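Endo-1,4-beta-xylanase (Pseudoalteromonas haloplanktis, PDB 1H12) hydrolyses internal beta-1,4 linkages of xylan as a cold-adapted family 8 glycoside hydrolase and probably also cleaves beta-1,4-glucosidic bonds in cellulose and related glucans. Local coordinates at residues A[186-191]-A[256-261]. Numbering follows the deposited sequence.
Sequences NQIIRF and SRLDGS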
ATOM      1  N   ASN A 186     -12.624  14.532  -9.412  1.00 13.17           N
ATOM      2  CA  ASN A 186     -12.796  14.033 -10.786  1.00 15.58           C
ATOM      3  C   ASN A 186     -12.442  12.546 -10.883  1.00 13.17           C
ATOM      4  O   ASN A 186     -11.784  12.134 -11.842  1.00 14.35           O
ATOM      5  CB  ASN A 186     -11.919  14.865 -11.808  1.00 18.10           C
ATOM      6  CG  ASN A 186     -12.172  16.420 -11.782  1.00 23.59           C
ATOM      7  OD1 ASN A 186     -13.295  16.869 -11.429  1.00 27.34           O
ATOM      8  ND2 ASN A 186     -11.066  17.243 -12.068  1.00 27.93           N
ATOM      9  N   GLN A 187     -12.828  11.735  -9.878  1.00 11.45           N
ATOM     10  CA  GLN A 187     -12.621  10.291  -9.907  1.00 10.75           C
ATOM     11  C   GLN A 187     -11.147   9.883  -9.819  1.00  9.04           C
ATOM     12  O   GLN A 187     -10.850   8.766 -10.139  1.00 10.36           O
ATOM     13  CB  GLN A 187     -13.335   9.658 -11.085  1.00 10.90           C
ATOM     14  CG  GLN A 187     -14.866   9.762 -10.975  1.00 12.90           C
ATOM     15  CD  GLN A 187     -15.604   9.210 -12.137  1.00 13.22           C
ATOM     16  OE1 GLN A 187     -15.212   9.513 -13.270  1.00 17.22           O
ATOM     17  NE2 GLN A 187     -16.494   8.275 -11.938  1.00 12.63           N
ATOM     18  N   ILE A 188     -10.304  10.775  -9.327  1.00  8.88           N
ATOM     19  CA  ILE A 188      -8.911  10.486  -9.034  1.00  8.49           C
ATOM     20  C   ILE A 188      -8.677  10.734  -7.545  1.00  8.41           C
ATOM     21  O   ILE A 188      -9.006  11.796  -6.994  1.00  8.53           O
ATOM     22  CB  ILE A 188      -7.964  11.348  -9.862  1.00  9.67           C
ATOM     23  CG1 ILE A 188      -8.100  10.930 -11.364  1.00 14.79           C
ATOM     24  CG2 ILE A 188      -6.534  11.142  -9.423  1.00 10.81           C
ATOM     25  CD1 ILE A 188      -7.383  11.758 -12.279  1.00 20.83           C
ATOM     26  N   ILE A 189      -8.053   9.753  -6.887  1.00  7.91           N
ATOM     27  CA  ILE A 189      -7.775   9.877  -5.456  1.00  7.90           C
ATOM     28  C   ILE A 189      -6.953  11.107  -5.158  1.00  7.55           C
ATOM     29  O   ILE A 189      -5.953  11.404  -5.809  1.00  8.02           O
ATOM     30  CB  ILE A 189      -7.131   8.565  -4.949  1.00  7.52           C
ATOM     31  CG1 ILE A 189      -7.120   8.484  -3.431  1.00  8.18           C
ATOM     32  CG2 ILE A 189      -5.761   8.331  -5.538  1.00  8.17           C
ATOM     33  CD1 ILE A 189      -8.450   8.226  -2.782  1.00  9.31           C
ATOM     34  N   ARG A 190      -7.375  11.839  -4.135  1.00  7.94           N
ATOM     35  CA  ARG A 190      -6.675  13.024  -3.699  1.00  8.19           C
ATOM     36  C   ARG A 190      -5.459  12.663  -2.826  1.00  8.16           C
ATOM     37  O   ARG A 190      -5.465  11.729  -2.059  1.00  8.71           O
ATOM     38  CB  ARG A 190      -7.616  13.880  -2.849  1.00  8.78           C
ATOM     39  CG  ARG A 190      -8.660  14.625  -3.654  1.00  9.58           C
ATOM     40  CD  ARG A 190      -9.610  15.383  -2.747  1.00 10.56           C
ATOM     41  NE  ARG A 190     -10.494  16.306  -3.444  1.00 11.63           N
ATOM     42  CZ  ARG A 190     -10.163  17.503  -3.867  1.00 11.82           C
ATOM     43  NH1 ARG A 190      -8.976  18.016  -3.626  1.00 12.14           N
ATOM     44  NH2 ARG A 190     -11.019  18.225  -4.572  1.00 14.26           N
ATOM     45  N   PHE A 191      -4.440  13.543  -2.938  1.00  8.00           N
ATOM     46  CA  PHE A 191      -3.472  13.644  -1.874  1.00  8.22           C
ATOM     47  C   PHE A 191      -4.031  14.350  -0.659  1.00  8.59           C
ATOM     48  O   PHE A 191      -3.748  13.960   0.477  1.00  8.95           O
ATOM     49  CB  PHE A 191      -2.204  14.352  -2.377  1.00  8.70           C
ATOM     50  CG  PHE A 191      -1.149  14.450  -1.302  1.00  9.30           C
ATOM     51  CD1 PHE A 191      -0.430  13.361  -0.921  1.00  9.49           C
ATOM     52  CD2 PHE A 191      -0.892  15.672  -0.692  1.00 12.34           C
ATOM     53  CE1 PHE A 191       0.541  13.467   0.040  1.00 11.76           C
ATOM     54  CE2 PHE A 191       0.044  15.765   0.298  1.00 14.92           C
ATOM     55  CZ  PHE A 191       0.776  14.676   0.634  1.00 13.80           C
ATOM     56  N   SER A 256       2.014  13.967  -8.208  1.00  7.97           N
ATOM     57  CA  SER A 256       1.708  14.153  -9.593  1.00  8.46           C
ATOM     58  C   SER A 256       0.494  15.035  -9.769  1.00  8.46           C
ATOM     59  O   SER A 256      -0.447  15.008  -8.943  1.00  8.87           O
ATOM     60  CB  SER A 256       1.387  12.773 -10.233  1.00  9.58           C
ATOM     61  OG  SER A 256       1.077  12.833 -11.612  1.00 11.99           O
ATOM     62  N   ARG A 257       0.443  15.764 -10.861  1.00  8.82           N
ATOM     63  CA  ARG A 257      -0.792  16.387 -11.296  1.00  9.26           C
ATOM     64  C   ARG A 257      -1.721  15.346 -11.887  1.00 10.34           C
ATOM     65  O   ARG A 257      -1.333  14.195 -12.115  1.00 10.53           O
ATOM     66  CB  ARG A 257      -0.488  17.510 -12.329  1.00 11.65           C
ATOM     67  CG  ARG A 257       0.465  18.527 -11.766  1.00 12.48           C
ATOM     68  CD  ARG A 257      -0.102  19.140 -10.520  1.00 13.26           C
ATOM     69  NE  ARG A 257       0.648  20.311 -10.038  1.00 14.61           N
ATOM     70  CZ  ARG A 257       0.298  21.004  -8.993  1.00 15.79           C
ATOM     71  NH1 ARG A 257      -0.779  20.666  -8.289  1.00 17.49           N
ATOM     72  NH2 ARG A 257       1.002  22.046  -8.592  1.00 19.50           N
ATOM     73  N   LEU A 258      -2.969  15.729 -12.166  1.00 10.94           N
ATOM     74  CA  LEU A 258      -3.971  14.769 -12.631  1.00 11.54           C
ATOM     75  C   LEU A 258      -3.745  14.283 -14.031  1.00 11.34           C
ATOM     76  O   LEU A 258      -4.300  13.289 -14.421  1.00 13.38           O
ATOM     77  CB  LEU A 258      -5.364  15.321 -12.398  1.00 12.66           C
ATOM     78  CG  LEU A 258      -5.737  15.621 -10.970  1.00 15.81           C
ATOM     79  CD1 LEU A 258      -7.220  15.888 -10.863  1.00 19.75           C
ATOM     80  CD2 LEU A 258      -5.315  14.668  -9.944  1.00 16.50           C
ATOM     81  N   ASP A 259      -2.857  14.951 -14.788  1.00 12.36           N
ATOM     82  CA  ASP A 259      -2.431  14.507 -16.108  1.00 12.84           C
ATOM     83  C   ASP A 259      -1.207  13.576 -16.055  1.00 12.59           C
ATOM     84  O   ASP A 259      -0.666  13.205 -17.112  1.00 13.78           O
ATOM     85  CB  ASP A 259      -2.224  15.669 -17.050  1.00 14.02           C
ATOM     86  CG  ASP A 259      -1.055  16.482 -16.706  1.00 15.36           C
ATOM     87  OD1 ASP A 259      -0.376  16.295 -15.660  1.00 13.61           O
ATOM     88  OD2 ASP A 259      -0.760  17.472 -17.436  1.00 22.22           O
ATOM     89  N   GLY A 260      -0.726  13.261 -14.864  1.00 11.20           N
ATOM     90  CA  GLY A 260       0.438  12.424 -14.666  1.00 10.95           C
ATOM     91  C   GLY A 260       1.745  13.160 -14.556  1.00 10.24           C
ATOM     92  O   GLY A 260       2.791  12.525 -14.337  1.00 11.07           O
ATOM     93  N   SER A 261       1.753  14.474 -14.714  1.00 10.73           N
ATOM     94  CA  SER A 261       2.986  15.217 -14.663  1.00 11.66           C
ATOM     95  C   SER A 261       3.546  15.238 -13.244  1.00  9.68           C
ATOM     96  O   SER A 261       2.851  15.671 -12.319  1.00 10.19           O
ATOM     97  CB  SER A 261       2.763  16.699 -15.067  1.00 13.16           C
ATOM     98  OG  SER A 261       2.322  16.798 -16.391  1.00 16.32           O
TER
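Ile188 and Leu258 meet branch to branch, their side chains running antiparallel and passing alongside one another. CG2 of Ile188 rests 3.8 Å from CD2 of Leu258, while CD1 of Ile188 lies 4.1 Å from both CB and O of Leu258. In Ile188, chi1 of -67° sets CG2 anti to the backbone N, against the methyl end of the leucine, and the extended chi2 of 173° carries CD1 to the leucine's base. Leu258 holds CG beside its own backbone N, anti to the carbonyl carbon (chi1 -60°). Asn186 adds a looser touch, its ND2 4.3 Å from CD1 of Leu258, and no hydrogen bond crosses the contact. This is surface packing between two connections of the (alpha/alpha)6 barrel of glycoside hydrolase family 8: the antiparallel hairpin of 184-185 and 188-189, and the long loop that follows helix 219-243. Leu258 sits in a type I turn closed by Gly260 N to Arg257 O at 3.0 Å; Ser256 OG donates to a lone pair of the same oxygen, approaching within the plane of that carbonyl. Asp259 makes an Asx turn: Ser261 N and OG both reach its OD1 from one face of the carboxylate. Asn197 OD1 accepts from Leu258 N, and Glu185 flanks the leucine side chain.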